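Local coordinates for J domain-containing protein required for chloroplast accumulation response 1 (Arabidopsis thaliana, PDB 3AG7), which is required for chloroplast photorelocation movement, which depends on the co-chaperone activity of its C-terminal auxilin-like J domain, and modulates chloroplast actin filaments, at residues V57-Y61 / W97-N101. Numbering follows the deposited sequence.
Sequences VRKSY and WDHFN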
loop_
_atom_site.group_PDB
_atom_site.type_symbol
_atom_site.label_atom_id
_atom_site.label_comp_id
_atom_site.label_asym_id
_atom_site.label_seq_id
_atom_site.Cartn_x
_atom_site.Cartn_y
_atom_site.Cartn_z
ATOM N N VAL A 57 -12.325 -6.391 -5.419
ATOM C CA VAL A 57 -11.315 -5.311 -5.463
ATOM C C VAL A 57 -11.600 -4.338 -4.321
ATOM O O VAL A 57 -10.695 -3.969 -3.577
ATOM C CB VAL A 57 -11.267 -4.606 -6.803
ATOM C CG1 VAL A 57 -10.267 -3.443 -6.745
ATOM C CG2 VAL A 57 -10.861 -5.623 -7.907
ATOM N N ARG A 58 -12.849 -3.899 -4.221
ATOM C CA ARG A 58 -13.272 -2.964 -3.184
ATOM C C ARG A 58 -13.039 -3.492 -1.792
ATOM O O ARG A 58 -12.664 -2.728 -0.888
ATOM C CB ARG A 58 -14.725 -2.514 -3.409
ATOM C CG ARG A 58 -14.864 -1.789 -4.717
ATOM C CD ARG A 58 -16.210 -1.092 -4.912
ATOM N NE ARG A 58 -16.123 -0.183 -6.068
ATOM C CZ ARG A 58 -16.366 -0.543 -7.327
ATOM N NH1 ARG A 58 -16.777 -1.781 -7.613
ATOM N NH2 ARG A 58 -16.222 0.336 -8.310
ATOM N N LYS A 59 -13.261 -4.793 -1.594
ATOM C CA LYS A 59 -12.996 -5.354 -0.297
ATOM C C LYS A 59 -11.508 -5.334 0.084
ATOM O O LYS A 59 -11.123 -4.967 1.228
ATOM C CB LYS A 59 -13.548 -6.762 -0.219
ATOM C CG LYS A 59 -13.373 -7.311 1.172
ATOM C CD LYS A 59 -14.287 -8.474 1.365
ATOM C CE LYS A 59 -15.381 -8.103 2.342
ATOM N NZ LYS A 59 -15.704 -9.347 3.058
ATOM N N SER A 60 -10.672 -5.687 -0.889
ATOM C CA SER A 60 -9.236 -5.730 -0.662
ATOM C C SER A 60 -8.700 -4.304 -0.470
ATOM O O SER A 60 -7.827 -4.040 0.361
ATOM C CB SER A 60 -8.558 -6.439 -1.834
ATOM O OG SER A 60 -8.694 -7.848 -1.726
ATOM N N TYR A 61 -9.278 -3.364 -1.199
ATOM C CA TYR A 61 -8.912 -1.965 -1.004
ATOM C C TYR A 61 -9.262 -1.484 0.396
ATOM O O TYR A 61 -8.440 -0.887 1.091
ATOM C CB TYR A 61 -9.630 -1.098 -2.021
ATOM C CG TYR A 61 -9.292 0.357 -1.863
ATOM C CD1 TYR A 61 -8.025 0.825 -2.142
ATOM C CD2 TYR A 61 -10.253 1.265 -1.448
ATOM C CE1 TYR A 61 -7.707 2.168 -1.991
ATOM C CE2 TYR A 61 -9.942 2.641 -1.323
ATOM C CZ TYR A 61 -8.662 3.051 -1.563
ATOM O OH TYR A 61 -8.317 4.387 -1.462
ATOM N N TRP A 97 -6.769 3.441 -6.986
ATOM C CA TRP A 97 -8.203 3.338 -6.676
ATOM C C TRP A 97 -9.041 4.264 -7.549
ATOM O O TRP A 97 -10.070 3.874 -8.140
ATOM C CB TRP A 97 -8.390 3.701 -5.200
ATOM C CG TRP A 97 -9.823 3.804 -4.719
ATOM C CD1 TRP A 97 -10.455 4.931 -4.265
ATOM C CD2 TRP A 97 -10.773 2.732 -4.569
ATOM N NE1 TRP A 97 -11.740 4.633 -3.867
ATOM C CE2 TRP A 97 -11.955 3.294 -4.029
ATOM C CE3 TRP A 97 -10.737 1.353 -4.829
ATOM C CZ2 TRP A 97 -13.089 2.526 -3.737
ATOM C CZ3 TRP A 97 -11.878 0.589 -4.564
ATOM C CH2 TRP A 97 -13.036 1.187 -4.032
ATOM N N ASP A 98 -8.559 5.487 -7.722
ATOM C CA ASP A 98 -9.307 6.396 -8.575
ATOM C C ASP A 98 -9.333 5.941 -10.046
ATOM O O ASP A 98 -10.351 6.059 -10.702
ATOM C CB ASP A 98 -8.756 7.816 -8.430
ATOM C CG ASP A 98 -9.564 8.803 -9.223
ATOM O OD1 ASP A 98 -10.606 9.284 -8.701
ATOM O OD2 ASP A 98 -9.189 9.033 -10.381
ATOM N N HIS A 99 -8.214 5.419 -10.550
ATOM C CA HIS A 99 -8.171 4.837 -11.899
ATOM C C HIS A 99 -9.086 3.617 -12.039
ATOM O O HIS A 99 -9.832 3.507 -13.003
ATOM C CB HIS A 99 -6.719 4.463 -12.246
ATOM C CG HIS A 99 -6.537 3.883 -13.612
ATOM N ND1 HIS A 99 -6.415 4.668 -14.742
ATOM C CD2 HIS A 99 -6.375 2.601 -14.021
ATOM C CE1 HIS A 99 -6.220 3.889 -15.793
ATOM N NE2 HIS A 99 -6.190 2.632 -15.382
ATOM N N PHE A 100 -9.041 2.709 -11.072
ATOM C CA PHE A 100 -9.925 1.540 -11.054
ATOM C C PHE A 100 -11.399 1.931 -11.224
ATOM O O PHE A 100 -12.149 1.293 -12.006
ATOM C CB PHE A 100 -9.716 0.739 -9.744
ATOM C CG PHE A 100 -10.769 -0.318 -9.494
ATOM C CD1 PHE A 100 -10.825 -1.461 -10.286
ATOM C CD2 PHE A 100 -11.749 -0.141 -8.489
ATOM C CE1 PHE A 100 -11.845 -2.432 -10.063
ATOM C CE2 PHE A 100 -12.773 -1.077 -8.298
ATOM C CZ PHE A 100 -12.821 -2.221 -9.099
ATOM N N ASN A 101 -11.827 2.946 -10.484
ATOM C CA ASN A 101 -13.236 3.326 -10.433
ATOM C C ASN A 101 -13.703 4.068 -11.676
ATOM O O ASN A 101 -14.881 4.351 -11.820
ATOM C CB ASN A 101 -13.558 4.121 -9.171
ATOM C CG ASN A 101 -13.769 3.233 -7.966
ATOM O OD1 ASN A 101 -14.677 2.398 -7.943
ATOM N ND2 ASN A 101 -12.899 3.364 -6.982
HETATM O O HOH W 1 -16.080 2.521 -5.481
#
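In the helical hairpin of the J domain, Arg58 and Tyr61 of helix 54-68 meet Trp97 near the end of helix 80-100. The Tyr61 ring lies in an offset stack on the five-membered ring of Trp97, centroids 3.9 Å apart and planes 5° from parallel, with Tyr61 CE2 3.4 Å from Trp97 CD2. On the opposite indole face sits Asn101 ND2, held by a weak hydrogen bond to Trp97 O, so the indole is sandwiched. Arg58 crosses the edge of the indole, its CG near the ring plane and 3.6 Å from Trp97 CH2; its extended chain carries the guanidinium on to Asn101. There Arg58 NH2 donates to Asn101 OD1 (2.6 Å, N-H...O 149°), and a water that accepts from Arg58 NE donates to the same OD1. Phe100 CE2 sits over one guanidinium face, 3.7 Å from Arg58 NH2, but the ring is inclined and does not stack. Val57 CG1, anti to its own N (chi1 176°), lies over the Phe100 ring in a CH-pi contact, 3.7 Å from the centroid and nearly on the normal. Helix 26-30 packs against this end of the hairpin, its Ile26 touching both Val57 and Phe100.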